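2-dehydro-3-deoxy-d-gluconate/2-dehydro-3-deoxy-phosphogluconate aldolase (Picrophilus torridus, PDB 4UXD) is an aldolase of the dihydrodipicolinate synthetase family, built as a parallel beta/alpha barrel and assembled from four chains. Local coordinates at residues K26-M32 with V59-M65; A203-D209 with S221-T227. All coordinates share one frame; numbering follows the deposited sequence.

Contact 1. Residues K26-M32 with V59-M65; sequences KGIVCPM and VDYLFPM
The carbonyl oxygen of Ile28 is gripped by two consecutive amides: Asp60 N reaches Ile28 O at 2.8 Å in the carbonyl plane, and Tyr61 N lies 3.2 Å from Ile28 O, tilted from that plane. The carboxylate of Asp60 turns back on the same residue. With CG anti to its own carbonyl carbon (chi1 -50°), it brings Asp60 OD2 to 2.7 Å from Ile28 N in a nearly straight bond, received on the anti side of the oxygen, so both backbone polar atoms of Ile28 are held by one residue. Beyond this start the strands 27-31 and 61-63 run parallel: Cys30 N donates to Tyr61 O, Phe63 N to Cys30 O, and Met32 N to Phe63 O, the last from above the carbonyl plane. On the face that carries Val29, Pro31, Tyr61 and Phe63, the two methyls of Val29 divide their contacts. Val29 CG2 leans obliquely on the Tyr61 ring, 3.8 Å from Tyr61 CD1, while Val29 CG1 rests 3.6 Å from Phe63 CB. Pro31 CB approaches Phe63 CD2, and the Tyr61 ring turns its edge to Lys26 O, which lies in the ring plane 3.2 Å from Tyr61 CE1. Lys182 makes a cation-pi contact with Phe63. Met32, with chi1 at -59° and chi2 extended, carries SD to Leu62 CB, and a water bridges Met32 O to Met65 N. The backbone groups named here are thus paired across the seam, and the carboxylate of Asp60, bonded to an amide, probably favours its ionised form.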
ATOM      1  N   LYS A  26     -18.105 -12.070  26.469  1.00 26.76           N
ATOM      2  CA  LYS A  26     -18.275 -10.627  26.466  1.00 39.09           C
ATOM      3  C   LYS A  26     -17.419 -10.085  27.606  1.00 36.03           C
ATOM      4  O   LYS A  26     -16.996 -10.846  28.471  1.00 38.25           O
ATOM      5  CB  LYS A  26     -19.770 -10.238  26.574  1.00 44.45           C
ATOM      6  CG  LYS A  26     -20.341  -9.822  27.940  1.00 45.88           C
ATOM      7  CD  LYS A  26     -21.103 -10.935  28.654  1.00 65.48           C
ATOM      8  CE  LYS A  26     -22.188 -11.572  27.785  1.00 75.84           C
ATOM      9  NZ  LYS A  26     -22.862 -10.613  26.865  1.00 72.61           N
ATOM     10  N   GLY A  27     -17.137  -8.785  27.594  1.00 38.10           N
ATOM     11  CA  GLY A  27     -16.289  -8.186  28.614  1.00 37.88           C
ATOM     12  C   GLY A  27     -14.865  -7.913  28.150  1.00 34.56           C
ATOM     13  O   GLY A  27     -14.605  -7.759  26.954  1.00 24.21           O
ATOM     14  N   ILE A  28     -13.944  -7.875  29.110  1.00 34.12           N
ATOM     15  CA  ILE A  28     -12.578  -7.446  28.870  1.00 22.01           C
ATOM     16  C   ILE A  28     -11.598  -8.603  28.862  1.00 25.76           C
ATOM     17  O   ILE A  28     -11.497  -9.375  29.814  1.00 25.20           O
ATOM     18  CB  ILE A  28     -12.141  -6.424  29.921  1.00 34.25           C
ATOM     19  CG1 ILE A  28     -13.086  -5.213  29.887  1.00 29.74           C
ATOM     20  CG2 ILE A  28     -10.677  -5.987  29.696  1.00 32.65           C
ATOM     21  CD1 ILE A  28     -13.126  -4.503  28.561  1.00 25.76           C
ATOM     22  N   VAL A  29     -10.885  -8.700  27.749  1.00 26.65           N
ATOM     23  CA  VAL A  29      -9.927  -9.756  27.489  1.00 22.77           C
ATOM     24  C   VAL A  29      -8.528  -9.170  27.530  1.00 20.19           C
ATOM     25  O   VAL A  29      -8.258  -8.230  26.783  1.00 16.77           O
ATOM     26  CB  VAL A  29     -10.167 -10.384  26.102  1.00 23.62           C
ATOM     27  CG1 VAL A  29      -9.143 -11.485  25.805  1.00 31.71           C
ATOM     28  CG2 VAL A  29     -11.576 -10.896  25.992  1.00 21.81           C
ATOM     29  N   CYS A  30      -7.633  -9.698  28.373  1.00 21.83           N
ATOM     30  CA  CYS A  30      -6.234  -9.254  28.309  1.00 21.70           C
ATOM     31  C   CYS A  30      -5.391 -10.084  27.341  1.00 26.18           C
ATOM     32  O   CYS A  30      -5.148 -11.265  27.577  1.00 24.29           O
ATOM     33  CB  CYS A  30      -5.571  -9.285  29.669  1.00 19.91           C
ATOM     34  SG  CYS A  30      -3.796  -8.907  29.547  1.00 21.39           S
ATOM     35  N   PRO A  31      -4.926  -9.464  26.245  1.00 23.25           N
ATOM     36  CA  PRO A  31      -3.950 -10.195  25.437  1.00 25.14           C
ATOM     37  C   PRO A  31      -2.599 -10.123  26.143  1.00 24.70           C
ATOM     38  O   PRO A  31      -1.881  -9.116  26.057  1.00 15.65           O
ATOM     39  CB  PRO A  31      -3.969  -9.456  24.102  1.00 23.82           C
ATOM     40  CG  PRO A  31      -4.304  -8.053  24.454  1.00 21.78           C
ATOM     41  CD  PRO A  31      -5.115  -8.093  25.760  1.00 19.89           C
ATOM     42  N   MET A  32      -2.295 -11.186  26.884  1.00 22.17           N
ATOM     43  CA  MET A  32      -1.163 -11.201  27.805  1.00 23.14           C
ATOM     44  C   MET A  32       0.174 -11.038  27.103  1.00 26.73           C
ATOM     45  O   MET A  32       0.427 -11.675  26.077  1.00 20.33           O
ATOM     46  CB  MET A  32      -1.131 -12.508  28.596  1.00 28.45           C
ATOM     47  CG  MET A  32      -2.368 -12.785  29.426  1.00 40.54           C
ATOM     48  SD  MET A  32      -2.279 -14.382  30.267  1.00 34.63           S
ATOM     49  CE  MET A  32      -0.870 -14.099  31.340  1.00 37.18           C
ATOM     50  N   VAL A  59     -10.205  -8.293  34.930  1.00 25.31           N
ATOM     51  CA  VAL A  59     -10.425  -8.625  33.534  1.00 27.45           C
ATOM     52  C   VAL A  59     -11.221  -9.926  33.565  1.00 31.25           C
ATOM     53  O   VAL A  59     -11.193 -10.639  34.570  1.00 29.68           O
ATOM     54  CB  VAL A  59      -9.101  -8.778  32.715  1.00 37.26           C
ATOM     55  CG1 VAL A  59      -8.206  -7.546  32.873  1.00 29.77           C
ATOM     56  CG2 VAL A  59      -8.337 -10.047  33.099  1.00 39.11           C
ATOM     57  N   ASP A  60     -11.925 -10.240  32.482  1.00 30.80           N
ATOM     58  CA  ASP A  60     -12.774 -11.428  32.433  1.00 24.73           C
ATOM     59  C   ASP A  60     -12.094 -12.629  31.784  1.00 28.01           C
ATOM     60  O   ASP A  60     -12.400 -13.764  32.111  1.00 28.67           O
ATOM     61  CB  ASP A  60     -14.063 -11.108  31.674  1.00 31.77           C
ATOM     62  CG  ASP A  60     -14.729  -9.859  32.182  1.00 35.25           C
ATOM     63  OD1 ASP A  60     -15.472  -9.955  33.177  1.00 48.12           O
ATOM     64  OD2 ASP A  60     -14.500  -8.781  31.599  1.00 26.93           O
ATOM     65  N   TYR A  61     -11.199 -12.375  30.834  1.00 34.97           N
ATOM     66  CA  TYR A  61     -10.512 -13.449  30.135  1.00 29.02           C
ATOM     67  C   TYR A  61      -9.018 -13.188  30.059  1.00 28.52           C
ATOM     68  O   TYR A  61      -8.576 -12.046  29.913  1.00 21.82           O
ATOM     69  CB  TYR A  61     -11.066 -13.634  28.724  1.00 27.97           C
ATOM     70  CG  TYR A  61     -12.540 -13.913  28.683  1.00 28.80           C
ATOM     71  CD1 TYR A  61     -13.456 -12.876  28.640  1.00 35.07           C
ATOM     72  CD2 TYR A  61     -13.023 -15.209  28.671  1.00 34.14           C
ATOM     73  CE1 TYR A  61     -14.809 -13.127  28.596  1.00 39.17           C
ATOM     74  CE2 TYR A  61     -14.379 -15.467  28.624  1.00 24.21           C
ATOM     75  CZ  TYR A  61     -15.264 -14.420  28.591  1.00 33.78           C
ATOM     76  OH  TYR A  61     -16.619 -14.657  28.553  1.00 45.70           O
ATOM     77  N   LEU A  62      -8.260 -14.274  30.194  1.00 29.14           N
ATOM     78  CA  LEU A  62      -6.843 -14.276  29.915  1.00 29.21           C
ATOM     79  C   LEU A  62      -6.660 -14.863  28.534  1.00 39.15           C
ATOM     80  O   LEU A  62      -7.214 -15.935  28.212  1.00 23.98           O
ATOM     81  CB  LEU A  62      -6.055 -15.098  30.935  1.00 36.55           C
ATOM     82  CG  LEU A  62      -6.320 -14.849  32.416  1.00 39.97           C
ATOM     83  CD1 LEU A  62      -5.217 -15.509  33.246  1.00 37.30           C
ATOM     84  CD2 LEU A  62      -6.445 -13.367  32.713  1.00 41.01           C
ATOM     85  N   PHE A  63      -5.875 -14.142  27.737  1.00 39.01           N
ATOM     86  CA  PHE A  63      -5.558 -14.515  26.375  1.00 31.43           C
ATOM     87  C   PHE A  63      -4.042 -14.628  26.246  1.00 25.92           C
ATOM     88  O   PHE A  63      -3.382 -13.707  25.780  1.00 26.11           O
ATOM     89  CB  PHE A  63      -6.128 -13.481  25.393  1.00 28.14           C
ATOM     90  CG  PHE A  63      -5.722 -13.694  23.958  1.00 32.99           C
ATOM     91  CD1 PHE A  63      -5.235 -14.922  23.517  1.00 26.29           C
ATOM     92  CD2 PHE A  63      -5.827 -12.652  23.046  1.00 25.78           C
ATOM     93  CE1 PHE A  63      -4.873 -15.106  22.208  1.00 24.57           C
ATOM     94  CE2 PHE A  63      -5.462 -12.835  21.735  1.00 20.15           C
ATOM     95  CZ  PHE A  63      -4.992 -14.063  21.312  1.00 24.28           C
ATOM     96  N   PRO A  64      -3.486 -15.771  26.648  1.00 25.56           N
ATOM     97  CA  PRO A  64      -2.048 -15.972  26.463  1.00 26.32           C
ATOM     98  C   PRO A  64      -1.680 -16.274  25.014  1.00 23.67           C
ATOM     99  O   PRO A  64      -2.457 -16.925  24.307  1.00 24.01           O
ATOM    100  CB  PRO A  64      -1.751 -17.176  27.364  1.00 26.03           C
ATOM    101  CG  PRO A  64      -3.041 -17.943  27.383  1.00 24.91           C
ATOM    102  CD  PRO A  64      -4.127 -16.916  27.320  1.00 31.98           C
ATOM    103  N   MET A  65      -0.506 -15.802  24.600  1.00 20.31           N
ATOM    104  CA  MET A  65       0.074 -16.080  23.287  1.00 20.76           C
ATOM    105  C   MET A  65      -0.771 -15.510  22.141  1.00 24.08           C
ATOM    106  O   MET A  65      -0.987 -16.158  21.117  1.00 17.25           O
ATOM    107  CB  MET A  65       0.290 -17.590  23.107  1.00 28.94           C
ATOM    108  CG  MET A  65       1.432 -18.162  23.961  1.00 25.50           C
ATOM    109  SD  MET A  65       3.064 -17.530  23.489  1.00 22.35           S
ATOM    110  CE  MET A  65       4.072 -18.180  24.824  1.00 31.61           C
TER
HETATM  111  O   HOH W   1       0.982 -14.378  26.324  1.00 25.63           O
HETATM  112  O   HOH W   2      -1.418 -12.394  24.146  1.00 25.77           O

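Contact 2. Residues A203-D209 with S221-T227; sequences AVFQGQD and SGGVCGT. With GOL (glycerol), chain F; IPA (isopropyl alcohol), chain G.
Asp209 and Thr227 meet from opposite directions, and both donors of the threonine converge on Asp209 OD2. Thr227 OG1 lies 2.6 Å from Asp209 OD2 on the anti lone pair, while Thr227 N takes the syn lone pair at 3.0 Å from Asp209 OD2. Thr227 can do this because OG1 sits between its own backbone N and carbonyl carbon (chi1 64°), close to the amide. These two bonds fix the rotation of the carboxylate, whose OD1 accepts from O1 of a bound glycerol; Tyr272 also bonds this molecule. At the other end Ser221 turns OG beside its own backbone N (chi1 -43°), so that Ser221 OG receives Val204 N at 3.0 Å while Ser221 N donates to Val204 O. Between them Gln206 N bonds Gly222 O, and Val224 N bonds Gln206 O. The Phe205 ring lies along the glycine pair, with Gly223 N at its edge and Phe205 CD2 3.4 Å from Gly222 C. Gln206 OE1 takes Gln208 N, while NE2 bonds Ser215. Two parallel strands joined through helix 212-217 form a beta-alpha-beta unit of the beta/alpha barrel, with the glycerol at the C-terminal ends of the strands, where barrels of this type carry their active sites.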
ATOM      1  N   ALA A 203     -19.782 -13.649  19.418  1.00 27.45           N
ATOM      2  CA  ALA A 203     -19.243 -12.409  19.972  1.00 25.00           C
ATOM      3  C   ALA A 203     -18.407 -11.643  18.947  1.00 20.30           C
ATOM      4  O   ALA A 203     -17.903 -12.217  17.983  1.00 21.89           O
ATOM      5  CB  ALA A 203     -18.397 -12.711  21.220  1.00 30.54           C
ATOM      6  N   VAL A 204     -18.282 -10.339  19.159  1.00 16.60           N
ATOM      7  CA  VAL A 204     -17.465  -9.494  18.300  1.00 25.75           C
ATOM      8  C   VAL A 204     -16.655  -8.540  19.175  1.00 27.48           C
ATOM      9  O   VAL A 204     -17.205  -7.607  19.757  1.00 24.52           O
ATOM     10  CB  VAL A 204     -18.324  -8.705  17.302  1.00 24.18           C
ATOM     11  CG1 VAL A 204     -17.465  -7.900  16.377  1.00 24.20           C
ATOM     12  CG2 VAL A 204     -19.197  -9.653  16.494  1.00 23.67           C
ATOM     13  N   PHE A 205     -15.352  -8.788  19.280  1.00 24.11           N
ATOM     14  CA  PHE A 205     -14.499  -7.999  20.164  1.00 27.82           C
ATOM     15  C   PHE A 205     -13.673  -6.948  19.415  1.00 21.99           C
ATOM     16  O   PHE A 205     -13.113  -7.219  18.358  1.00 21.24           O
ATOM     17  CB  PHE A 205     -13.556  -8.917  20.946  1.00 30.42           C
ATOM     18  CG  PHE A 205     -14.222  -9.706  22.046  1.00 24.30           C
ATOM     19  CD1 PHE A 205     -14.754 -10.954  21.792  1.00 26.15           C
ATOM     20  CD2 PHE A 205     -14.279  -9.210  23.345  1.00 29.25           C
ATOM     21  CE1 PHE A 205     -15.348 -11.693  22.806  1.00 27.64           C
ATOM     22  CE2 PHE A 205     -14.878  -9.945  24.368  1.00 29.39           C
ATOM     23  CZ  PHE A 205     -15.405 -11.186  24.097  1.00 27.37           C
ATOM     24  N   GLN A 206     -13.595  -5.755  19.990  1.00 24.74           N
ATOM     25  CA  GLN A 206     -12.738  -4.698  19.485  1.00 17.96           C
ATOM     26  C   GLN A 206     -11.322  -4.893  20.045  1.00 26.34           C
ATOM     27  O   GLN A 206     -11.129  -4.963  21.255  1.00 26.37           O
ATOM     28  CB  GLN A 206     -13.301  -3.321  19.871  1.00 19.64           C
ATOM     29  CG  GLN A 206     -12.405  -2.123  19.503  1.00 18.99           C
ATOM     30  CD  GLN A 206     -12.070  -2.059  18.013  1.00 23.34           C
ATOM     31  OE1 GLN A 206     -10.981  -2.458  17.599  1.00 24.79           O
ATOM     32  NE2 GLN A 206     -13.001  -1.558  17.205  1.00 19.87           N
ATOM     33  N   GLY A 207     -10.333  -4.951  19.159  1.00 25.73           N
ATOM     34  CA  GLY A 207      -8.974  -5.271  19.541  1.00 21.16           C
ATOM     35  C   GLY A 207      -8.121  -4.066  19.832  1.00 21.84           C
ATOM     36  O   GLY A 207      -6.980  -4.205  20.263  1.00 22.84           O
ATOM     37  N   GLN A 208      -8.657  -2.879  19.575  1.00 23.76           N
ATOM     38  CA  GLN A 208      -7.894  -1.648  19.786  1.00 26.81           C
ATOM     39  C   GLN A 208      -8.506  -0.851  20.920  1.00 26.74           C
ATOM     40  O   GLN A 208      -9.661  -0.444  20.848  1.00 25.56           O
ATOM     41  CB  GLN A 208      -7.839  -0.796  18.515  1.00 26.92           C
ATOM     42  CG  GLN A 208      -7.140  -1.451  17.334  1.00 25.85           C
ATOM     43  CD  GLN A 208      -5.663  -1.735  17.575  1.00 27.37           C
ATOM     44  OE1 GLN A 208      -5.099  -1.368  18.607  1.00 24.67           O
ATOM     45  NE2 GLN A 208      -5.033  -2.404  16.616  1.00 20.78           N
ATOM     46  N   ASP A 209      -7.703  -0.635  21.960  1.00 28.67           N
ATOM     47  CA  ASP A 209      -8.155  -0.043  23.214  1.00 23.39           C
ATOM     48  C   ASP A 209      -8.803   1.330  23.047  1.00 24.21           C
ATOM     49  O   ASP A 209      -9.771   1.658  23.733  1.00 19.37           O
ATOM     50  CB  ASP A 209      -6.976   0.077  24.182  1.00 34.49           C
ATOM     51  CG  ASP A 209      -6.197  -1.223  24.329  1.00 31.26           C
ATOM     52  OD1 ASP A 209      -6.128  -2.015  23.363  1.00 30.40           O
ATOM     53  OD2 ASP A 209      -5.647  -1.445  25.426  1.00 29.16           O
ATOM     54  N   SER A 221     -19.301  -6.907  21.777  1.00 29.98           N
ATOM     55  CA  SER A 221     -19.396  -7.731  22.983  1.00 37.34           C
ATOM     56  C   SER A 221     -18.349  -7.339  24.030  1.00 34.46           C
ATOM     57  O   SER A 221     -18.455  -7.730  25.189  1.00 35.00           O
ATOM     58  CB  SER A 221     -19.253  -9.212  22.635  1.00 25.36           C
ATOM     59  OG  SER A 221     -19.997  -9.526  21.475  1.00 28.38           O
ATOM     60  N   GLY A 222     -17.353  -6.556  23.621  1.00 29.02           N
ATOM     61  CA  GLY A 222     -16.306  -6.100  24.524  1.00 30.79           C
ATOM     62  C   GLY A 222     -14.991  -5.883  23.791  1.00 33.31           C
ATOM     63  O   GLY A 222     -14.961  -5.792  22.562  1.00 29.73           O
ATOM     64  N   GLY A 223     -13.898  -5.805  24.540  1.00 29.10           N
ATOM     65  CA  GLY A 223     -12.598  -5.568  23.946  1.00 28.91           C
ATOM     66  C   GLY A 223     -11.521  -6.568  24.318  1.00 27.79           C
ATOM     67  O   GLY A 223     -11.568  -7.192  25.376  1.00 29.53           O
ATOM     68  N   VAL A 224     -10.553  -6.715  23.418  1.00 25.57           N
ATOM     69  CA  VAL A 224      -9.273  -7.352  23.713  1.00 25.93           C
ATOM     70  C   VAL A 224      -8.217  -6.258  23.727  1.00 28.89           C
ATOM     71  O   VAL A 224      -7.859  -5.732  22.661  1.00 23.29           O
ATOM     72  CB  VAL A 224      -8.886  -8.426  22.666  1.00 30.75           C
ATOM     73  CG1 VAL A 224      -7.666  -9.221  23.135  1.00 24.79           C
ATOM     74  CG2 VAL A 224     -10.040  -9.354  22.403  1.00 27.26           C
ATOM     75  N   CYS A 225      -7.725  -5.919  24.922  1.00 19.08           N
ATOM     76  CA  CYS A 225      -6.992  -4.678  25.120  1.00 17.96           C
ATOM     77  C   CYS A 225      -5.667  -4.843  25.848  1.00 16.54           C
ATOM     78  O   CYS A 225      -5.640  -5.044  27.051  1.00 19.22           O
ATOM     79  CB  CYS A 225      -7.880  -3.704  25.890  1.00 20.58           C
ATOM     80  SG  CYS A 225      -9.485  -3.425  25.122  1.00 25.05           S
ATOM     81  N   GLY A 226      -4.567  -4.702  25.118  1.00 16.37           N
ATOM     82  CA  GLY A 226      -3.243  -4.921  25.670  1.00 27.15           C
ATOM     83  C   GLY A 226      -2.857  -4.037  26.851  1.00 31.98           C
ATOM     84  O   GLY A 226      -2.030  -4.423  27.675  1.00 29.88           O
ATOM     85  N   THR A 227      -3.432  -2.846  26.940  1.00 26.46           N
ATOM     86  CA  THR A 227      -3.096  -1.952  28.034  1.00 30.32           C
ATOM     87  C   THR A 227      -3.517  -2.507  29.402  1.00 32.38           C
ATOM     88  O   THR A 227      -3.068  -2.005  30.432  1.00 34.37           O
ATOM     89  CB  THR A 227      -3.745  -0.578  27.849  1.00 32.46           C
ATOM     90  OG1 THR A 227      -5.178  -0.704  27.889  1.00 24.75           O
ATOM     91  CG2 THR A 227      -3.286   0.038  26.536  1.00 24.49           C
TER
HETATM   92  C1  GOL F1276      -3.346  -2.759  21.831  1.00 39.11           C
HETATM   93  O1  GOL F1276      -3.203  -2.693  23.232  1.00 25.45           O
HETATM   94  C2  GOL F1276      -2.868  -4.106  21.299  1.00 40.53           C
HETATM   95  O2  GOL F1276      -3.059  -4.140  19.896  1.00 52.25           O
HETATM   96  C3  GOL F1276      -3.598  -5.264  21.984  1.00 37.37           C
HETATM   97  O3  GOL F1276      -4.973  -4.999  22.167  1.00 25.60           O
HETATM   98  C1  IPA G1277      -0.093  -3.904  16.793  1.00 46.79           C
HETATM   99  C2  IPA G1277      -1.607  -3.892  16.669  1.00 38.62           C
HETATM  100  C3  IPA G1277      -2.046  -3.417  15.284  1.00 38.55           C
HETATM  101  O2  IPA G1277      -2.080  -3.007  17.653  1.00 41.55           O

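Overall arrangement
From the N terminus the chain enters strand 27-31, passes through helix 44-56 and returns as strand 61-63, closing the first beta-alpha-beta unit at contact 1. It then runs through the intervening strands and helices to strand 203-206, and by way of helix 212-217 reaches strand 222-224, where contact 2 closes the last such unit. The two loops follow in series, neither nesting nor crossing. In space they are neighbours, their centres about 9 Å apart, because strand 27-31 lies beside strand 222-224: Gly27 N probably bonds Ser221 O, and Val29 N Gly223 O. The first and last strands in chain order are thereby joined, as in the closure of a beta/alpha barrel.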